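Local coordinates for putative hydroxymethylglutaryl-CoA synthase (Streptococcus mutans, PDB 3SQZ), which probably makes hydroxymethylglutaryl-CoA from acetyl-CoA and acetoacetyl-CoA, and binds coenzyme A in a thiolase-type fold, at residues Ala263-Leu268 with Asp334-Phe339; Leu273-Phe278 with Lys293-Phe298; Phe298-Leu303 with Leu321-Asn326. One frame throughout, in Å; residues are numbered along the deposited sequence. Where two conformers were deposited one is given.

Contact 1 of 3, residues Ala263-Leu268 with Asp334-Phe339; sequences AFCFHL and DKIALF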
loop_
_atom_site.group_PDB
_atom_site.type_symbol
_atom_site.label_atom_id
_atom_site.label_comp_id
_atom_site.label_asym_id
_atom_site.label_seq_id
_atom_site.Cartn_x
_atom_site.Cartn_y
_atom_site.Cartn_z
ATOM N N ALA A 263 -16.083 6.739 8.183
ATOM C CA ALA A 263 -15.420 5.510 7.760
ATOM C C ALA A 263 -14.136 5.341 8.552
ATOM O O ALA A 263 -13.505 6.330 8.966
ATOM C CB ALA A 263 -15.111 5.547 6.274
ATOM N N PHE A 264 -13.748 4.086 8.744
ATOM C CA PHE A 264 -12.472 3.741 9.365
ATOM C C PHE A 264 -11.713 2.840 8.397
ATOM O O PHE A 264 -12.274 1.854 7.909
ATOM C CB PHE A 264 -12.712 3.018 10.701
ATOM C CG PHE A 264 -11.706 3.365 11.787
ATOM C CD1 PHE A 264 -10.360 3.078 11.622
ATOM C CD2 PHE A 264 -12.111 3.956 12.982
ATOM C CE1 PHE A 264 -9.430 3.397 12.610
ATOM C CE2 PHE A 264 -11.190 4.270 13.981
ATOM C CZ PHE A 264 -9.845 3.984 13.800
ATOM N N CYS A 265 -10.461 3.185 8.097
ATOM C CA CYS A 265 -9.604 2.389 7.211
ATOM C C CYS A 265 -8.501 1.724 8.017
ATOM O O CYS A 265 -7.947 2.328 8.935
ATOM C CB CYS A 265 -8.965 3.263 6.139
ATOM S SG CYS A 265 -10.132 3.932 4.950
ATOM N N PHE A 266 -8.181 0.492 7.639
ATOM C CA PHE A 266 -7.196 -0.317 8.339
ATOM C C PHE A 266 -6.121 -0.817 7.406
ATOM O O PHE A 266 -6.340 -0.998 6.218
ATOM C CB PHE A 266 -7.875 -1.530 8.974
ATOM C CG PHE A 266 -8.985 -1.164 9.903
ATOM C CD1 PHE A 266 -8.752 -1.008 11.258
ATOM C CD2 PHE A 266 -10.260 -0.927 9.415
ATOM C CE1 PHE A 266 -9.776 -0.640 12.112
ATOM C CE2 PHE A 266 -11.287 -0.551 10.263
ATOM C CZ PHE A 266 -11.050 -0.416 11.616
ATOM N N HIS A 267 -4.945 -1.080 7.945
ATOM C CA HIS A 267 -3.915 -1.791 7.224
ATOM C C HIS A 267 -4.496 -3.130 6.738
ATOM O O HIS A 267 -5.264 -3.766 7.480
ATOM C CB HIS A 267 -2.718 -1.997 8.152
ATOM C CG HIS A 267 -1.686 -2.911 7.590
ATOM N ND1 HIS A 267 -1.195 -2.769 6.311
ATOM C CD2 HIS A 267 -1.071 -3.993 8.117
ATOM C CE1 HIS A 267 -0.321 -3.730 6.074
ATOM N NE2 HIS A 267 -0.225 -4.484 7.154
ATOM N N LEU A 268 -4.123 -3.561 5.534
ATOM C CA LEU A 268 -4.797 -4.665 4.841
ATOM C C LEU A 268 -3.857 -5.757 4.318
ATOM O O LEU A 268 -3.721 -5.959 3.111
ATOM C CB LEU A 268 -5.641 -4.107 3.682
ATOM C CG LEU A 268 -7.079 -3.742 4.034
ATOM C CD1 LEU A 268 -7.693 -2.836 2.984
ATOM C CD2 LEU A 268 -7.881 -5.019 4.171
ATOM N N ASP A 334 -17.099 14.742 5.325
ATOM C CA ASP A 334 -16.982 13.526 6.125
ATOM C C ASP A 334 -15.533 13.328 6.553
ATOM O O ASP A 334 -14.600 13.575 5.777
ATOM C CB ASP A 334 -17.417 12.297 5.326
ATOM C CG ASP A 334 -18.923 12.105 5.277
ATOM O OD1 ASP A 334 -19.655 12.701 6.095
ATOM O OD2 ASP A 334 -19.368 11.305 4.420
ATOM N N LYS A 335 -15.358 12.850 7.781
ATOM C CA LYS A 335 -14.035 12.547 8.304
ATOM C C LYS A 335 -13.776 11.057 8.280
ATOM O O LYS A 335 -14.675 10.243 8.495
ATOM C CB LYS A 335 -13.890 13.060 9.735
ATOM C CG LYS A 335 -13.979 14.564 9.847
ATOM C CD LYS A 335 -13.694 15.026 11.267
ATOM C CE LYS A 335 -14.979 15.322 12.024
ATOM N NZ LYS A 335 -15.677 16.509 11.453
ATOM N N ILE A 336 -12.525 10.710 8.012
ATOM C CA ILE A 336 -12.099 9.325 7.936
ATOM C C ILE A 336 -10.973 9.131 8.934
ATOM O O ILE A 336 -10.069 9.965 9.027
ATOM C CB ILE A 336 -11.589 8.984 6.517
ATOM C CG1 ILE A 336 -12.720 9.181 5.505
ATOM C CG2 ILE A 336 -11.054 7.553 6.451
ATOM C CD1 ILE A 336 -12.291 9.018 4.071
ATOM N N ALA A 337 -11.045 8.049 9.704
ATOM C CA ALA A 337 -9.958 7.669 10.602
ATOM C C ALA A 337 -9.196 6.521 9.972
ATOM O O ALA A 337 -9.798 5.614 9.388
ATOM C CB ALA A 337 -10.502 7.261 11.956
ATOM N N LEU A 338 -7.875 6.564 10.100
ATOM C CA LEU A 338 -7.004 5.564 9.504
ATOM C C LEU A 338 -6.084 4.957 10.565
ATOM O O LEU A 338 -5.475 5.681 11.368
ATOM C CB LEU A 338 -6.173 6.184 8.376
ATOM C CG LEU A 338 -6.983 6.741 7.198
ATOM C CD1 LEU A 338 -7.230 8.240 7.344
ATOM C CD2 LEU A 338 -6.290 6.438 5.886
ATOM N N PHE A 339 -5.990 3.626 10.558
ATOM C CA PHE A 339 -5.127 2.878 11.462
ATOM C C PHE A 339 -4.020 2.210 10.683
ATOM O O PHE A 339 -4.264 1.264 9.922
ATOM C CB PHE A 339 -5.876 1.781 12.216
ATOM C CG PHE A 339 -4.946 0.812 12.925
ATOM C CD1 PHE A 339 -4.203 1.227 14.027
ATOM C CD2 PHE A 339 -4.796 -0.495 12.488
ATOM C CE1 PHE A 339 -3.345 0.356 14.687
ATOM C CE2 PHE A 339 -3.936 -1.362 13.149
ATOM C CZ PHE A 339 -3.212 -0.941 14.248
#

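Contact 2 of 3, residues Leu273-Phe278 with Lys293-Phe298; sequences LALKGF and KLKVNF. With COA (coenzyme A), chain D.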
loop_
_atom_site.group_PDB
_atom_site.type_symbol
_atom_site.label_atom_id
_atom_site.label_comp_id
_atom_site.label_asym_id
_atom_site.label_seq_id
_atom_site.Cartn_x
_atom_site.Cartn_y
_atom_site.Cartn_z
ATOM N N LEU A 273 -8.118 -9.763 8.610
ATOM C CA LEU A 273 -7.473 -9.063 9.721
ATOM C C LEU A 273 -8.081 -7.678 9.923
ATOM O O LEU A 273 -8.326 -7.257 11.050
ATOM C CB LEU A 273 -5.958 -8.976 9.529
ATOM C CG LEU A 273 -5.213 -8.339 10.708
ATOM C CD1 LEU A 273 -5.500 -9.096 11.998
ATOM C CD2 LEU A 273 -3.716 -8.300 10.441
ATOM N N ALA A 274 -8.334 -6.978 8.821
ATOM C CA ALA A 274 -8.955 -5.667 8.902
ATOM C C ALA A 274 -10.357 -5.764 9.501
ATOM O O ALA A 274 -10.774 -4.896 10.263
ATOM C CB ALA A 274 -9.002 -5.010 7.543
ATOM N N LEU A 275 -11.094 -6.818 9.145
ATOM C CA LEU A 275 -12.418 -7.044 9.727
ATOM C C LEU A 275 -12.329 -7.256 11.243
ATOM O O LEU A 275 -13.150 -6.746 12.002
ATOM C CB LEU A 275 -13.108 -8.230 9.049
ATOM C CG LEU A 275 -14.471 -8.636 9.617
ATOM C CD1 LEU A 275 -15.485 -7.498 9.516
ATOM C CD2 LEU A 275 -14.972 -9.886 8.905
ATOM N N LYS A 276 -11.329 -8.010 11.685
ATOM C CA LYS A 276 -11.096 -8.164 13.115
ATOM C C LYS A 276 -10.812 -6.812 13.771
ATOM O O LYS A 276 -11.291 -6.539 14.870
ATOM C CB LYS A 276 -9.952 -9.143 13.375
ATOM C CG LYS A 276 -10.287 -10.575 13.028
ATOM C CD LYS A 276 -9.107 -11.482 13.313
ATOM C CE LYS A 276 -9.444 -12.933 13.019
ATOM N NZ LYS A 276 -8.296 -13.807 13.378
ATOM N N GLY A 277 -10.047 -5.966 13.089
ATOM C CA GLY A 277 -9.751 -4.639 13.604
ATOM C C GLY A 277 -11.010 -3.796 13.720
ATOM O O GLY A 277 -11.257 -3.145 14.736
ATOM N N PHE A 278 -11.809 -3.808 12.661
ATOM C CA PHE A 278 -13.081 -3.105 12.647
ATOM C C PHE A 278 -13.954 -3.554 13.816
ATOM O O PHE A 278 -14.483 -2.730 14.567
ATOM C CB PHE A 278 -13.783 -3.351 11.309
ATOM C CG PHE A 278 -15.116 -2.661 11.172
ATOM C CD1 PHE A 278 -15.183 -1.348 10.737
ATOM C CD2 PHE A 278 -16.301 -3.330 11.455
ATOM C CE1 PHE A 278 -16.400 -0.710 10.599
ATOM C CE2 PHE A 278 -17.526 -2.688 11.323
ATOM C CZ PHE A 278 -17.571 -1.383 10.891
ATOM N N LYS A 293 -23.701 2.327 8.251
ATOM C CA LYS A 293 -22.842 3.098 7.362
ATOM C C LYS A 293 -21.377 2.691 7.479
ATOM O O LYS A 293 -20.680 2.524 6.474
ATOM C CB LYS A 293 -22.974 4.589 7.627
ATOM C CG LYS A 293 -22.201 5.404 6.624
ATOM C CD LYS A 293 -22.766 6.792 6.482
ATOM C CE LYS A 293 -22.290 7.682 7.602
ATOM N NZ LYS A 293 -22.577 9.110 7.294
ATOM N N LEU A 294 -20.911 2.538 8.711
ATOM C CA LEU A 294 -19.523 2.165 8.925
ATOM C C LEU A 294 -19.236 0.778 8.355
ATOM O O LEU A 294 -18.166 0.536 7.798
ATOM C CB LEU A 294 -19.165 2.234 10.412
ATOM C CG LEU A 294 -19.085 3.644 11.007
ATOM C CD1 LEU A 294 -19.061 3.611 12.526
ATOM C CD2 LEU A 294 -17.880 4.400 10.460
ATOM N N LYS A 295 -20.198 -0.131 8.476
ATOM C CA LYS A 295 -20.028 -1.480 7.951
ATOM C C LYS A 295 -19.979 -1.489 6.421
ATOM O O LYS A 295 -19.120 -2.130 5.819
ATOM C CB LYS A 295 -21.143 -2.399 8.457
ATOM C CG LYS A 295 -21.063 -3.811 7.908
ATOM C CD LYS A 295 -19.743 -4.473 8.255
ATOM C CE LYS A 295 -19.798 -5.961 7.953
ATOM N NZ LYS A 295 -18.509 -6.636 8.254
ATOM N N VAL A 296 -20.901 -0.772 5.791
ATOM C CA VAL A 296 -20.910 -0.668 4.339
ATOM C C VAL A 296 -19.605 -0.045 3.844
ATOM O O VAL A 296 -19.038 -0.478 2.834
ATOM C CB VAL A 296 -22.136 0.145 3.854
ATOM C CG1 VAL A 296 -21.949 0.617 2.426
ATOM C CG2 VAL A 296 -23.412 -0.684 3.994
ATOM N N ASN A 297 -19.122 0.972 4.551
ATOM C CA ASN A 297 -17.863 1.604 4.170
ATOM C C ASN A 297 -16.668 0.687 4.400
ATOM O O ASN A 297 -15.733 0.669 3.591
ATOM C CB ASN A 297 -17.691 2.959 4.846
ATOM C CG ASN A 297 -18.587 4.020 4.235
ATOM O OD1 ASN A 297 -18.838 5.081 4.832
ATOM N ND2 ASN A 297 -19.094 3.734 3.051
ATOM N N PHE A 298 -16.702 -0.099 5.469
ATOM C CA PHE A 298 -15.674 -1.109 5.655
ATOM C C PHE A 298 -15.632 -2.084 4.464
ATOM O O PHE A 298 -14.565 -2.364 3.896
ATOM C CB PHE A 298 -15.841 -1.887 6.960
ATOM C CG PHE A 298 -14.869 -3.010 7.061
ATOM C CD1 PHE A 298 -13.546 -2.759 7.401
ATOM C CD2 PHE A 298 -15.235 -4.301 6.706
ATOM C CE1 PHE A 298 -12.617 -3.779 7.428
ATOM C CE2 PHE A 298 -14.304 -5.326 6.732
ATOM C CZ PHE A 298 -12.996 -5.061 7.095
HETATM N N1A COA D . -13.619 -22.339 5.948
HETATM C C2A COA D . -13.597 -21.081 6.437
HETATM N N3A COA D . -12.486 -20.624 7.124
HETATM C C4A COA D . -11.419 -21.450 7.300
HETATM C C5A COA D . -11.435 -22.751 6.800
HETATM C C6A COA D . -12.514 -23.195 6.132
HETATM N N6A COA D . -12.541 -24.527 5.606
HETATM N N7A COA D . -10.244 -23.353 7.117
HETATM C C8A COA D . -9.499 -22.476 7.797
HETATM N N9A COA D . -10.265 -21.289 7.919
HETATM C C1B COA D . -9.792 -20.023 8.460
HETATM C C2B COA D . -9.821 -19.623 9.961
HETATM O O2B COA D . -10.559 -20.139 10.974
HETATM C C3B COA D . -9.263 -18.212 9.892
HETATM O O3B COA D . -9.931 -17.064 10.242
HETATM P P3B COA D . -10.166 -16.656 11.714
HETATM O O7A COA D . -8.823 -16.090 12.304
HETATM O O8A COA D . -11.250 -15.535 11.632
HETATM O O9A COA D . -10.654 -17.842 12.504
HETATM C C4B COA D . -8.303 -18.321 8.770
HETATM O O4B COA D . -9.107 -18.948 7.751
HETATM C C5B COA D . -6.827 -18.481 8.906
HETATM O O5B COA D . -6.664 -19.773 9.427
HETATM P P1A COA D . -5.215 -20.317 9.752
HETATM O O1A COA D . -4.484 -19.342 10.759
HETATM O O2A COA D . -5.311 -21.719 10.319
HETATM O O3A COA D . -4.437 -20.320 8.361
HETATM P P2A COA D . -2.857 -20.375 8.212
HETATM O O4A COA D . -2.209 -21.238 9.357
HETATM O O5A COA D . -2.508 -20.959 6.862
HETATM O O6A COA D . -2.279 -18.887 8.309
HETATM C CBP COA D . -2.235 -16.472 8.046
HETATM C CCP COA D . -3.017 -17.756 7.926
HETATM C CDP COA D . -1.866 -16.262 9.476
HETATM C CEP COA D . -3.064 -15.302 7.573
HETATM C CAP COA D . -1.007 -16.610 7.191
HETATM O OAP COA D . -1.302 -16.545 5.854
HETATM C C9P COA D . 0.085 -15.627 7.561
HETATM O O9P COA D . 0.785 -15.758 8.559
HETATM N N8P COA D . 0.291 -14.520 6.609
HETATM C C7P COA D . 1.181 -13.417 6.918
HETATM C C6P COA D . 0.644 -12.473 7.973
HETATM C C5P COA D . 1.522 -11.239 8.183
HETATM O O5P COA D . 2.284 -10.857 7.325
HETATM N N4P COA D . 1.362 -10.479 9.394
HETATM C C3P COA D . 2.115 -9.230 9.577
HETATM C C2P COA D . 1.318 -7.955 9.552
HETATM S S1P COA D . -0.156 -7.938 10.520
#

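Contact 3 of 3, residues Phe298-Leu303 with Leu321-Asn326; sequences FEASIL and LSLLEN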
loop_
_atom_site.group_PDB
_atom_site.type_symbol
_atom_site.label_atom_id
_atom_site.label_comp_id
_atom_site.label_asym_id
_atom_site.label_seq_id
_atom_site.Cartn_x
_atom_site.Cartn_y
_atom_site.Cartn_z
ATOM N N PHE A 298 -16.702 -0.099 5.469
ATOM C CA PHE A 298 -15.674 -1.109 5.655
ATOM C C PHE A 298 -15.632 -2.084 4.464
ATOM O O PHE A 298 -14.565 -2.364 3.896
ATOM C CB PHE A 298 -15.841 -1.887 6.960
ATOM C CG PHE A 298 -14.869 -3.010 7.061
ATOM C CD1 PHE A 298 -13.546 -2.759 7.401
ATOM C CD2 PHE A 298 -15.235 -4.301 6.706
ATOM C CE1 PHE A 298 -12.617 -3.779 7.428
ATOM C CE2 PHE A 298 -14.304 -5.326 6.732
ATOM C CZ PHE A 298 -12.996 -5.061 7.095
ATOM N N GLU A 299 -16.798 -2.587 4.069
ATOM C CA GLU A 299 -16.872 -3.513 2.947
ATOM C C GLU A 299 -16.357 -2.869 1.656
ATOM O O GLU A 299 -15.666 -3.516 0.870
ATOM C CB GLU A 299 -18.299 -4.032 2.783
ATOM C CG GLU A 299 -18.769 -4.865 3.968
ATOM C CD GLU A 299 -17.987 -6.154 4.137
ATOM O OE1 GLU A 299 -17.591 -6.759 3.117
ATOM O OE2 GLU A 299 -17.775 -6.568 5.299
ATOM N N ALA A 300 -16.678 -1.596 1.441
ATOM C CA ALA A 300 -16.166 -0.882 0.275
ATOM C C ALA A 300 -14.639 -0.829 0.304
ATOM O O ALA A 300 -13.988 -0.965 -0.728
ATOM C CB ALA A 300 -16.742 0.527 0.217
ATOM N N SER A 301 -14.073 -0.626 1.490
ATOM C CA SER A 301 -12.634 -0.436 1.640
ATOM C C SER A 301 -11.804 -1.683 1.355
ATOM O O SER A 301 -10.617 -1.567 1.054
ATOM C CB SER A 301 -12.292 0.133 3.025
ATOM O OG SER A 301 -12.274 -0.871 4.027
ATOM N N ILE A 302 -12.410 -2.870 1.437
ATOM C CA ILE A 302 -11.648 -4.103 1.221
ATOM C C ILE A 302 -11.798 -4.694 -0.180
ATOM O O ILE A 302 -11.161 -5.692 -0.503
ATOM C CB ILE A 302 -11.963 -5.179 2.293
ATOM C CG1 ILE A 302 -13.405 -5.691 2.177
ATOM C CG2 ILE A 302 -11.676 -4.638 3.693
ATOM C CD1 ILE A 302 -13.711 -6.820 3.153
ATOM N N LEU A 303 -12.615 -4.064 -1.017
ATOM C CA LEU A 303 -12.911 -4.611 -2.338
ATOM C C LEU A 303 -11.662 -4.842 -3.186
ATOM O O LEU A 303 -11.504 -5.899 -3.788
ATOM C CB LEU A 303 -13.856 -3.670 -3.069
ATOM C CG LEU A 303 -15.072 -4.168 -3.840
ATOM C CD1 LEU A 303 -15.782 -5.311 -3.133
ATOM C CD2 LEU A 303 -16.018 -2.997 -4.017
ATOM N N LEU A 321 -8.310 4.124 -1.084
ATOM C CA LEU A 321 -8.712 4.303 -2.474
ATOM C C LEU A 321 -9.963 3.483 -2.808
ATOM O O LEU A 321 -10.902 3.980 -3.427
ATOM C CB LEU A 321 -7.552 3.920 -3.383
ATOM C CG LEU A 321 -7.758 4.146 -4.876
ATOM C CD1 LEU A 321 -8.021 5.616 -5.202
ATOM C CD2 LEU A 321 -6.547 3.611 -5.627
ATOM N N SER A 322 -9.973 2.230 -2.371
ATOM C CA SER A 322 -11.112 1.351 -2.564
ATOM C C SER A 322 -12.373 1.944 -1.917
ATOM O O SER A 322 -13.451 1.952 -2.515
ATOM C CB SER A 322 -10.775 -0.014 -1.970
ATOM O OG SER A 322 -11.736 -0.995 -2.316
ATOM N N LEU A 323 -12.227 2.445 -0.695
ATOM C CA LEU A 323 -13.319 3.116 -0.004
ATOM C C LEU A 323 -13.861 4.284 -0.819
ATOM O O LEU A 323 -15.066 4.401 -1.038
ATOM C CB LEU A 323 -12.824 3.626 1.345
ATOM C CG LEU A 323 -13.780 4.564 2.084
ATOM C CD1 LEU A 323 -15.074 3.842 2.508
ATOM C CD2 LEU A 323 -13.083 5.195 3.282
ATOM N N LEU A 324 -12.978 5.169 -1.267
ATOM C CA LEU A 324 -13.434 6.378 -1.936
ATOM C C LEU A 324 -14.106 6.076 -3.265
ATOM O O LEU A 324 -15.044 6.772 -3.660
ATOM C CB LEU A 324 -12.274 7.348 -2.152
ATOM C CG LEU A 324 -11.590 7.838 -0.877
ATOM C CD1 LEU A 324 -10.631 8.964 -1.218
ATOM C CD2 LEU A 324 -12.607 8.280 0.173
ATOM N N GLU A 325 -13.630 5.040 -3.948
ATOM C CA GLU A 325 -14.151 4.664 -5.256
ATOM C C GLU A 325 -15.389 3.764 -5.191
ATOM O O GLU A 325 -16.066 3.570 -6.197
ATOM C CB GLU A 325 -13.044 4.034 -6.115
ATOM C CG GLU A 325 -12.042 5.084 -6.558
ATOM C CD GLU A 325 -10.873 4.582 -7.395
ATOM O OE1 GLU A 325 -10.644 3.354 -7.499
ATOM O OE2 GLU A 325 -10.170 5.451 -7.957
ATOM N N ASN A 326 -15.700 3.234 -4.014
ATOM C CA ASN A 326 -16.790 2.269 -3.895
ATOM C C ASN A 326 -17.868 2.574 -2.867
ATOM O O ASN A 326 -18.953 2.006 -2.934
ATOM C CB ASN A 326 -16.238 0.857 -3.716
ATOM C CG ASN A 326 -15.479 0.400 -4.935
ATOM O OD1 ASN A 326 -16.074 -0.039 -5.918
ATOM N ND2 ASN A 326 -14.163 0.544 -4.901
#

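Contact 1 of 3, residues Ala263-Leu268 with Asp334-Phe339
The ring of Phe264 lies with one face over the methyl of Ala337: CB of Ala337 stands 3.7 Å from the centroid of the Phe264 ring, 12° off its normal, a CH-pi contact. At the edge of the same ring, near its plane, CE1 of Phe264 meets CB of Phe339 at 3.9 Å. The small methyl of Ala337 lets the ring lie directly over it. The Phe264 ring also meets Trp247 edge-to-face. Phe266 meets Phe339 obliquely, CD1 of Phe266 4.1 Å from CB of Phe339. Both side chains rise from the same face of the sheet, but CG lies anti to the backbone N in Phe339 (chi1 168°) and beside the N in Phe266, which turns them across each other at about a right angle. The other face of the sheet carries no rings: SG of Cys265 rests 4.0 Å from CG2 of Ile336, and CB of Cys265 touches CG of Leu338. Aliphatic side chains and a thiol suit this face, where Leu323 of helix 315-326 packs against Cys265 and Ile336.

Beneath the side chains, strands 263-266 and 335-339 run parallel. Their backbone bonds alternate: Ala337 N to Ala263 O, Cys265 N to Ala337 O (2.8 Å), Phe339 N to Cys265 O (2.9 Å), and a more bent one from His267 N to Phe339 O (3.1 Å, 136° at the hydrogen). That last bond ties down the backbone of His267, predicted to be a proton donor/acceptor, just where the strand ends. A parallel outer strand pair sandwiched between helices, with a predicted catalytic histidine just beyond one strand, is consistent with the C-terminal half of the thiolase fold.

Contact 2 of 3, residues Leu273-Phe278 with Lys293-Phe298
Aromatic contact between Phe278 and Phe298 forms the centre of this helix pair. The ring centroids are 5.1 Å apart and the planes are inclined at 33°, neither a parallel stack nor a T-shape. Each ring also receives the other residue's CB over a face, Phe298 CB lying 4.1 Å from the Phe278 centroid. Both side chains have CG anti to the backbone N (chi1 -180° in Phe278, 174° in Phe298), a setting that sends each ring outward from its own helix. Long flat side chains suit the place, since the segment axes come no closer than 11.6 Å.

Apolar contacts extend this core. CB of Ala274 meets the Phe298 ring at its edge, in plane, 3.8 Å from CE1; its small size lets the ring approach the helix backbone, with Phe298 CZ 3.3 Å from Leu275 N. CD1 of Leu275 lies against CE2 of Phe298, while CB of Leu294 sits at the edge of the Phe278 ring.

Polar groups stay at the margins. The Lys295 chain bends at chi2 and passes Phe278 with its aliphatic part; its NZ makes a salt bridge to Glu299. On the far side of helix 271-279, the extended Lys276 donates from NZ to phosphate oxygen O7A of coenzyme A at 2.6 Å, and Leu273 CD2 lies 3.6 Å from the coenzyme A sulfur S1P. One helix thus packs into the protein through Ala274 and Phe278 and faces the ligand through Leu273 and Lys276. The result is an antiparallel helix pair, one member lining the coenzyme A pocket of a thiolase-fold enzyme.

Contact 3 of 3, residues Phe298-Leu303 with Leu321-Asn326
Ser322 and Ala300 join the two helices through a hydrogen bond: OG of Ser322 donates to the backbone O of Ala300 at 2.8 Å, lying in the carbonyl plane at a C=O...O angle of 157°. Its hydroxyl is directed there because OG stands anti to the backbone N of Ser322 (chi1 -170°). Ser322 OG is also hydrogen-bonded to the backbone N of Tyr304, so one buried hydroxyl serves two backbone groups. CB of Ser322 packs against Ser301 O at 3.4 Å, and a side chain this short lets the backbones approach closely.

Leu323 comes next, its CB 3.9 Å from CB of Ser301. CA of Ser301 and CA of Leu323 are only 4.0 Å apart, a closeness the short side chain of Ser301 permits. Ser301 keeps its own OG on its own helix, bonded to Phe298 O at 2.7 Å, and thereby satisfies its hydroxyl without a partner on the facing helix. Farther along its side chain, Leu323 CD1 reaches toward CB of Ala300. The short segments cross at 116°, with axes 6.9 Å apart. Within the thiolase-type fold, these helices belong to the connection between strands 263-266 and 335-342, and Leu323 also packs on Ala263 and Cys265 of the first of those strands.

At Asn326, CB lies 4.0 Å from the methyl of Ala300, while CD2 of Leu303 lies beside the carboxamide, 3.5 Å from OD1. Through a fairly straight bond in the carbonyl plane, on a lone pair, ND2 of Asn326 donates back to Ser322 O of its own helix, which holds the amide in place beside Leu303.

In the fold
The three contacts form one cluster, with centres 9 to 10 Å apart on the same side of the chain's centre. Contact 1 joins the outermost strand 263-266 to strand 335-342; the chain between them is largely helical and without strands, so the parallel strands are joined as a beta-alpha-beta crossover in which contacts 2 and 3 are nested. Contact 2 closes before contact 3 opens; both use helix 288-302 and share Phe298. Phe278 of contact 2 packs on Phe266 of contact 1, and Leu268 of contact 1 on Ile302 of contact 3. Helices thus lie against both faces of the sheet edge, and the predicted catalytic His267 and the coenzyme A-binding Lys276 both lie in this region.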